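Local coordinates for glutamine cyclotransferase (Xanthomonas campestris, PDB 3MBR), which probably converts N-terminal glutamine residues of peptides into pyroglutamate, as a glutaminyl cyclase that carries a calcium ion in a beta-propeller fold, at residues E161-V166 / N207-D212; G31-S36 / R217-G222. The protein carries 1 engineered substitution. One frame throughout, in Å; residues are numbered along the deposited sequence.

Contact 1: E161-V166 / N207-D212; sequences ELLANV and NGIAFD. With CA (calcium ion), chain B.
The carbonyl O of Ile209 binds the calcium ion at 2.3 Å, while the side chain of the same residue packs on strand 161-166. At the oxygen the C-O-calcium angle is about 163°. Water 1, which lies 2.4 Å from the metal, sits roughly across the ion from Ile209 O, at about 160°. Leu26 O, Glu154 OE1, Leu155 O and Glu156 OE2 complete the site, and Glu156 OE1 is hydrogen-bonded to Phe211 N, so one carboxylate reaches both metal and strand 206-212.

Across the contact the two branches of Ile209 divide the work. CG1 stands beside the backbone N, and the extended bond beyond it (chi2 166°) carries CD1 to Asn165, 3.9 Å from Asn165 N and 4.0 Å from Asn165 CB. The other branch, CG2, lies 4.4 Å from Leu163 CD1. Asn165 offers CB to the methyl, while its ND2 hydrogen-bonds to Asn153 OD1, as suits a buried amide.

The strands run nearly antiparallel, with axes 8.2 Å apart, too far for a shared sheet. A beta-branched, apolar residue suits Ile209: the metal needs only its main-chain oxygen, leaving the hydrocarbon side chain for packing between the strands. Calcium binding and blade packing are thus joined in one residue.

Contact 2: G31-S36 / R217-G222; sequences GHLYES and RLFVTG
Leu33 and Phe219 meet across the gap between two sheets, with Leu33 CD2 lying 4.4 Å from Phe219 CD2. CG of Leu33 stands beside the backbone N (chi1 -65°); CD1 continues the chain in extended form, and the other methyl, CD2, is the one turned obliquely to the ring. Leucine suits the place, since Leu228 of strand 227-233 and Ala210 of strand 206-212 also touch it, giving it apolar neighbours.

Phe219 is gripped from within its own strand as well. Arg217, two residues earlier, lays one face of its guanidinium over the ring's outer atom: Phe219 CZ stands 3.6 Å above the guanidinium plane, over its centre. Arg217 CZ in turn lies at the ring edge and in the ring plane, so the two flat groups make a T and the ring's pi face is not what the cation meets. A salt bridge from Arg217 NE to Asp212 OD1 helps fix the guanidinium.

Further along, Glu35 and Thr221 cross at about a right angle. The extended chain of Glu35 brings OE2 to 4.2 Å from Thr221 CG2, a van der Waals contact of a carboxylate oxygen with a methyl, not a hydrogen bond. Thr23 OG1 and His17 NE2 both hydrogen-bond to Glu35 OE2, satisfying this buried carboxylate oxygen, so glutamate can be accommodated here. In Thr221, OG1 is anti to the backbone N (chi1 -165°) and hydrogen-bonded to Met227 O, which leaves CG2 between the backbone N and the carbonyl carbon, pointed at Glu35. Threonine fits because its methyl faces the neighbouring sheet while its hydroxyl serves its own.

Such face-to-face packing of strand 32-37 of one four-stranded antiparallel sheet on strand 217-222 of the next, through side chains alone, is characteristic of adjacent blades in a beta-propeller.

In the fold
Contacts 1 and 2 lie 10 Å apart, centre to centre, and share one blade, in which strands 206-212 and 217-222 are neighbours. Ala210 O and Phe219 N, 2.8 Å apart, probably hydrogen-bond and tie the two contacts directly. That blade, closed by the N-terminal strand 9-16, is flanked by the blade of strand 161-166 at contact 1 and by the blade of strand 32-37 at contact 2. The calcium lies near the propeller's centre and draws ligands from all three blades, including Leu26, whose side chain is about 4 Å from that of Glu35. Contact 2 stands farther out: the side chain of Leu33 is about 9 Å from the ion.

Contact 1: E161-V166 / N207-D212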
ATOM      1  N   GLU A 161      -4.924  -3.444 -12.914  1.00 25.90           N
ATOM      2  CA  GLU A 161      -4.277  -4.576 -12.272  1.00 25.28           C
ATOM      3  C   GLU A 161      -4.028  -4.216 -10.826  1.00 23.41           C
ATOM      4  O   GLU A 161      -3.985  -3.028 -10.460  1.00 23.03           O
ATOM      5  CB  GLU A 161      -2.924  -4.870 -12.919  1.00 26.00           C
ATOM      6  CG  GLU A 161      -3.142  -5.468 -14.295  1.00 30.84           C
ATOM      7  CD  GLU A 161      -1.878  -5.775 -15.050  1.00 36.37           C
ATOM      8  OE1 GLU A 161      -1.788  -6.846 -15.615  1.00 38.62           O
ATOM      9  OE2 GLU A 161      -0.987  -4.925 -15.101  1.00 41.39           O
ATOM     10  N   LEU A 162      -3.859  -5.247 -10.021  1.00 23.91           N
ATOM     11  CA  LEU A 162      -3.542  -5.029  -8.606  1.00 22.32           C
ATOM     12  C   LEU A 162      -2.025  -5.259  -8.396  1.00 22.11           C
ATOM     13  O   LEU A 162      -1.534  -6.357  -8.731  1.00 24.21           O
ATOM     14  CB  LEU A 162      -4.409  -5.954  -7.732  1.00 26.39           C
ATOM     15  CG  LEU A 162      -4.228  -5.950  -6.224  1.00 25.50           C
ATOM     16  CD1 LEU A 162      -4.636  -4.537  -5.726  1.00 24.83           C
ATOM     17  CD2 LEU A 162      -5.109  -6.958  -5.620  1.00 29.85           C
ATOM     18  N   LEU A 163      -1.304  -4.285  -7.880  1.00 19.40           N
ATOM     19  CA  LEU A 163       0.084  -4.512  -7.475  1.00 17.91           C
ATOM     20  C   LEU A 163       0.059  -4.821  -5.991  1.00 17.64           C
ATOM     21  O   LEU A 163      -0.632  -4.156  -5.186  1.00 17.57           O
ATOM     22  CB  LEU A 163       0.944  -3.279  -7.666  1.00 17.90           C
ATOM     23  CG  LEU A 163       1.217  -2.810  -9.118  1.00 22.45           C
ATOM     24  CD1 LEU A 163       2.295  -1.758  -9.206  1.00 22.02           C
ATOM     25  CD2 LEU A 163       1.411  -3.873 -10.083  1.00 27.20           C
ATOM     26  N   ALA A 164       0.826  -5.816  -5.588  1.00 16.76           N
ATOM     27  CA  ALA A 164       0.900  -6.197  -4.158  1.00 16.89           C
ATOM     28  C   ALA A 164       2.340  -6.455  -3.788  1.00 17.48           C
ATOM     29  O   ALA A 164       3.042  -7.228  -4.467  1.00 19.11           O
ATOM     30  CB  ALA A 164       0.084  -7.502  -3.936  1.00 19.65           C
ATOM     31  N   ASN A 165       2.786  -5.797  -2.723  1.00 17.48           N
ATOM     32  CA  ASN A 165       4.129  -6.131  -2.215  1.00 18.07           C
ATOM     33  C   ASN A 165       4.159  -7.425  -1.446  1.00 18.73           C
ATOM     34  O   ASN A 165       3.257  -7.666  -0.627  1.00 20.52           O
ATOM     35  CB  ASN A 165       4.609  -5.031  -1.260  1.00 19.38           C
ATOM     36  CG  ASN A 165       6.079  -5.133  -0.964  1.00 22.42           C
ATOM     37  OD1 ASN A 165       6.910  -5.017  -1.880  1.00 28.34           O
ATOM     38  ND2 ASN A 165       6.439  -5.308   0.318  1.00 22.96           N
ATOM     39  N   VAL A 166       5.198  -8.243  -1.705  1.00 22.13           N
ATOM     40  CA  VAL A 166       5.453  -9.508  -1.046  1.00 26.17           C
ATOM     41  C   VAL A 166       6.838  -9.256  -0.289  1.00 26.29           C
ATOM     42  O   VAL A 166       8.017  -9.410  -0.811  1.00 27.98           O
ATOM     43  CB  VAL A 166       5.769 -10.590  -2.113  1.00 26.84           C
ATOM     44  CG1 VAL A 166       5.793 -11.855  -1.423  1.00 31.74           C
ATOM     45  CG2 VAL A 166       4.695 -10.604  -3.243  1.00 29.31           C
ATOM     46  N   ASN A 207       6.917  -0.763   1.831  1.00 17.15           N
ATOM     47  CA  ASN A 207       5.600  -0.817   2.458  1.00 16.41           C
ATOM     48  C   ASN A 207       4.692   0.247   1.899  1.00 15.73           C
ATOM     49  O   ASN A 207       3.592   0.462   2.421  1.00 18.28           O
ATOM     50  CB  ASN A 207       5.715  -0.714   3.980  1.00 17.84           C
ATOM     51  CG  ASN A 207       4.733  -1.526   4.673  1.00 20.36           C
ATOM     52  OD1 ASN A 207       5.150  -2.159   5.645  1.00 29.31           O
ATOM     53  ND2 ASN A 207       3.467  -1.415   4.346  1.00 27.51           N
ATOM     54  N   GLY A 208       5.090   0.955   0.837  1.00 15.71           N
ATOM     55  CA  GLY A 208       4.239   2.013   0.282  1.00 16.08           C
ATOM     56  C   GLY A 208       4.343   1.926  -1.229  1.00 15.30           C
ATOM     57  O   GLY A 208       5.497   1.989  -1.739  1.00 16.19           O
ATOM     58  N   ILE A 209       3.242   1.759  -1.914  1.00 14.69           N
ATOM     59  CA  ILE A 209       3.211   1.759  -3.371  1.00 15.29           C
ATOM     60  C   ILE A 209       2.108   2.743  -3.748  1.00 14.53           C
ATOM     61  O   ILE A 209       0.948   2.504  -3.341  1.00 16.18           O
ATOM     62  CB  ILE A 209       2.907   0.364  -3.977  1.00 15.60           C
ATOM     63  CG1 ILE A 209       3.951  -0.666  -3.484  1.00 16.84           C
ATOM     64  CG2 ILE A 209       2.913   0.523  -5.495  1.00 16.99           C
ATOM     65  CD1 ILE A 209       3.505  -2.110  -3.778  1.00 19.45           C
ATOM     66  N   ALA A 210       2.414   3.800  -4.477  1.00 14.95           N
ATOM     67  CA  ALA A 210       1.401   4.794  -4.802  1.00 14.71           C
ATOM     68  C   ALA A 210       1.395   5.112  -6.322  1.00 15.86           C
ATOM     69  O   ALA A 210       2.462   5.365  -6.866  1.00 19.19           O
ATOM     70  CB  ALA A 210       1.593   6.086  -4.023  1.00 16.60           C
ATOM     71  N   PHE A 211       0.260   5.184  -6.946  1.00 16.23           N
ATOM     72  CA  PHE A 211       0.193   5.454  -8.347  1.00 17.45           C
ATOM     73  C   PHE A 211      -0.530   6.779  -8.598  1.00 18.03           C
ATOM     74  O   PHE A 211      -1.642   7.040  -8.041  1.00 18.66           O
ATOM     75  CB  PHE A 211      -0.565   4.309  -9.039  1.00 18.41           C
ATOM     76  CG  PHE A 211      -0.609   4.466 -10.507  1.00 18.73           C
ATOM     77  CD1 PHE A 211       0.550   4.556 -11.255  1.00 20.61           C
ATOM     78  CD2 PHE A 211      -1.839   4.492 -11.174  1.00 22.61           C
ATOM     79  CE1 PHE A 211       0.524   4.672 -12.656  1.00 22.99           C
ATOM     80  CE2 PHE A 211      -1.877   4.559 -12.609  1.00 23.19           C
ATOM     81  CZ  PHE A 211      -0.711   4.678 -13.312  1.00 23.33           C
ATOM     82  N   ASP A 212       0.129   7.659  -9.350  1.00 18.30           N
ATOM     83  CA  ASP A 212      -0.462   8.918  -9.835  1.00 20.10           C
ATOM     84  C   ASP A 212      -1.035   8.595 -11.202  1.00 22.13           C
ATOM     85  O   ASP A 212      -0.275   8.504 -12.167  1.00 21.35           O
ATOM     86  CB  ASP A 212       0.679   9.937  -9.925  1.00 19.22           C
ATOM     87  CG  ASP A 212       0.313  11.185 -10.724  1.00 21.36           C
ATOM     88  OD1 ASP A 212       1.229  12.031 -10.885  1.00 22.21           O
ATOM     89  OD2 ASP A 212      -0.839  11.345 -11.183  1.00 23.18           O
TER
HETATM   90 CA    CA B 300      -0.851   1.989  -1.967  1.00 20.79          CA
HETATM   91  O   HOH W   1      -2.999   2.182  -0.858  1.00 18.99           O

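Contact 2: G31-S36 / R217-G222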
ATOM      1  N   GLY A  31      -1.576  15.572  -6.413  1.00 33.05           N
ATOM      2  CA  GLY A  31      -0.264  16.111  -6.263  1.00 33.71           C
ATOM      3  C   GLY A  31       0.404  15.863  -4.930  1.00 32.44           C
ATOM      4  O   GLY A  31       1.575  16.183  -4.770  1.00 37.75           O
ATOM      5  N   HIS A  32      -0.262  15.196  -3.971  1.00 28.03           N
ATOM      6  CA  HIS A  32       0.360  14.907  -2.684  1.00 24.85           C
ATOM      7  C   HIS A  32       0.336  13.428  -2.404  1.00 22.53           C
ATOM      8  O   HIS A  32      -0.507  12.645  -2.937  1.00 23.46           O
ATOM      9  CB  HIS A  32      -0.384  15.592  -1.520  1.00 27.06           C
ATOM     10  CG  HIS A  32      -0.399  17.078  -1.634  1.00 32.68           C
ATOM     11  ND1 HIS A  32      -1.532  17.767  -1.982  1.00 36.72           N
ATOM     12  CD2 HIS A  32       0.588  17.984  -1.502  1.00 37.34           C
ATOM     13  CE1 HIS A  32      -1.258  19.068  -2.018  1.00 38.24           C
ATOM     14  NE2 HIS A  32       0.031  19.224  -1.756  1.00 38.51           N
ATOM     15  N   LEU A  33       1.295  13.026  -1.599  1.00 20.39           N
ATOM     16  CA  LEU A  33       1.254  11.683  -1.069  1.00 20.05           C
ATOM     17  C   LEU A  33       0.545  11.646   0.269  1.00 19.59           C
ATOM     18  O   LEU A  33       0.554  12.653   1.018  1.00 22.24           O
ATOM     19  CB  LEU A  33       2.692  11.149  -0.829  1.00 20.55           C
ATOM     20  CG  LEU A  33       3.503  10.995  -2.123  1.00 22.17           C
ATOM     21  CD1 LEU A  33       5.013  10.922  -1.849  1.00 26.73           C
ATOM     22  CD2 LEU A  33       3.007   9.765  -2.807  1.00 22.71           C
ATOM     23  N   TYR A  34      -0.095  10.526   0.580  1.00 18.02           N
ATOM     24  CA  TYR A  34      -0.681  10.308   1.897  1.00 17.28           C
ATOM     25  C   TYR A  34      -0.041   9.017   2.362  1.00 17.06           C
ATOM     26  O   TYR A  34       0.021   8.014   1.597  1.00 17.81           O
ATOM     27  CB  TYR A  34      -2.201  10.132   1.751  1.00 18.20           C
ATOM     28  CG  TYR A  34      -2.858  11.443   1.458  1.00 19.34           C
ATOM     29  CD1 TYR A  34      -2.869  11.930   0.149  1.00 22.39           C
ATOM     30  CD2 TYR A  34      -3.396  12.242   2.498  1.00 21.79           C
ATOM     31  CE1 TYR A  34      -3.439  13.153  -0.179  1.00 24.49           C
ATOM     32  CE2 TYR A  34      -4.029  13.502   2.153  1.00 25.21           C
ATOM     33  CZ  TYR A  34      -4.025  13.939   0.831  1.00 24.40           C
ATOM     34  OH  TYR A  34      -4.599  15.166   0.535  1.00 31.13           O
ATOM     35  N   GLU A  35       0.444   9.030   3.592  1.00 17.71           N
ATOM     36  CA  GLU A  35       1.232   7.932   4.100  1.00 16.81           C
ATOM     37  C   GLU A  35       0.815   7.539   5.512  1.00 17.76           C
ATOM     38  O   GLU A  35       0.715   8.452   6.368  1.00 22.97           O
ATOM     39  CB  GLU A  35       2.703   8.356   4.146  1.00 18.23           C
ATOM     40  CG  GLU A  35       3.659   7.223   4.480  1.00 18.29           C
ATOM     41  CD  GLU A  35       5.126   7.670   4.335  1.00 19.23           C
ATOM     42  OE1 GLU A  35       5.410   8.869   4.054  1.00 22.56           O
ATOM     43  OE2 GLU A  35       5.997   6.793   4.492  1.00 21.22           O
ATOM     44  N   SER A  36       0.520   6.280   5.795  1.00 16.99           N
ATOM     45  CA  SER A  36       0.180   5.762   7.129  1.00 18.69           C
ATOM     46  C   SER A  36       1.505   5.412   7.811  1.00 18.60           C
ATOM     47  O   SER A  36       2.407   4.865   7.140  1.00 19.40           O
ATOM     48  CB  SER A  36      -0.645   4.365   6.792  1.00 21.01           C
ATOM     49  OG  SER A  36      -1.020   3.955   8.124  1.00 30.23           O
ATOM     50  N   ARG A 217       2.594   7.945 -12.933  1.00 19.77           N
ATOM     51  CA  ARG A 217       3.833   7.829 -12.134  1.00 19.27           C
ATOM     52  C   ARG A 217       3.606   6.821 -11.022  1.00 17.83           C
ATOM     53  O   ARG A 217       2.636   6.984 -10.233  1.00 19.50           O
ATOM     54  CB  ARG A 217       4.219   9.194 -11.529  1.00 18.45           C
ATOM     55  CG  ARG A 217       4.407  10.302 -12.591  1.00 18.36           C
ATOM     56  CD  ARG A 217       4.977  11.557 -11.989  1.00 18.09           C
ATOM     57  NE  ARG A 217       4.043  12.166 -11.062  1.00 19.40           N
ATOM     58  CZ  ARG A 217       4.352  13.174 -10.242  1.00 19.45           C
ATOM     59  NH1 ARG A 217       5.597  13.737 -10.293  1.00 19.45           N
ATOM     60  NH2 ARG A 217       3.433  13.664  -9.447  1.00 21.33           N
ATOM     61  N   LEU A 218       4.553   5.919 -10.845  1.00 16.94           N
ATOM     62  CA  LEU A 218       4.490   4.889  -9.819  1.00 15.97           C
ATOM     63  C   LEU A 218       5.553   5.195  -8.778  1.00 15.77           C
ATOM     64  O   LEU A 218       6.738   5.335  -9.149  1.00 17.57           O
ATOM     65  CB  LEU A 218       4.714   3.530 -10.476  1.00 16.85           C
ATOM     66  CG  LEU A 218       4.573   2.357  -9.494  1.00 17.62           C
ATOM     67  CD1 LEU A 218       3.220   2.300  -8.877  1.00 18.82           C
ATOM     68  CD2 LEU A 218       4.879   1.037 -10.269  1.00 20.50           C
ATOM     69  N   PHE A 219       5.191   5.294  -7.480  1.00 15.45           N
ATOM     70  CA  PHE A 219       6.151   5.604  -6.436  1.00 15.15           C
ATOM     71  C   PHE A 219       6.224   4.447  -5.425  1.00 14.74           C
ATOM     72  O   PHE A 219       5.199   3.847  -5.076  1.00 15.58           O
ATOM     73  CB  PHE A 219       5.639   6.833  -5.658  1.00 16.17           C
ATOM     74  CG  PHE A 219       5.480   8.067  -6.532  1.00 15.63           C
ATOM     75  CD1 PHE A 219       6.588   8.764  -7.032  1.00 18.09           C
ATOM     76  CD2 PHE A 219       4.208   8.510  -6.844  1.00 18.56           C
ATOM     77  CE1 PHE A 219       6.396   9.915  -7.798  1.00 19.31           C
ATOM     78  CE2 PHE A 219       4.038   9.623  -7.611  1.00 20.10           C
ATOM     79  CZ  PHE A 219       5.121  10.316  -8.095  1.00 19.68           C
ATOM     80  N   VAL A 220       7.428   4.203  -4.903  1.00 14.95           N
ATOM     81  CA  VAL A 220       7.588   3.212  -3.868  1.00 15.25           C
ATOM     82  C   VAL A 220       8.460   3.743  -2.717  1.00 15.92           C
ATOM     83  O   VAL A 220       9.447   4.484  -2.972  1.00 16.12           O
ATOM     84  CB  VAL A 220       8.188   1.865  -4.393  1.00 16.42           C
ATOM     85  CG1 VAL A 220       7.304   1.259  -5.442  1.00 18.08           C
ATOM     86  CG2 VAL A 220       9.540   2.026  -4.985  1.00 20.44           C
ATOM     87  N   THR A 221       8.137   3.392  -1.496  1.00 15.46           N
ATOM     88  CA  THR A 221       9.032   3.671  -0.384  1.00 15.84           C
ATOM     89  C   THR A 221       8.784   2.646   0.709  1.00 15.67           C
ATOM     90  O   THR A 221       8.040   1.670   0.498  1.00 16.05           O
ATOM     91  CB  THR A 221       8.869   5.106   0.154  1.00 15.87           C
ATOM     92  OG1 THR A 221      10.002   5.424   1.000  1.00 17.00           O
ATOM     93  CG2 THR A 221       7.577   5.380   0.907  1.00 16.67           C
ATOM     94  N   GLY A 222       9.462   2.764   1.843  1.00 16.35           N
ATOM     95  CA  GLY A 222       9.295   1.773   2.903  1.00 17.43           C
ATOM     96  C   GLY A 222       9.737   2.309   4.236  1.00 15.41           C
ATOM     97  O   GLY A 222      10.080   3.527   4.371  1.00 16.81           O
TER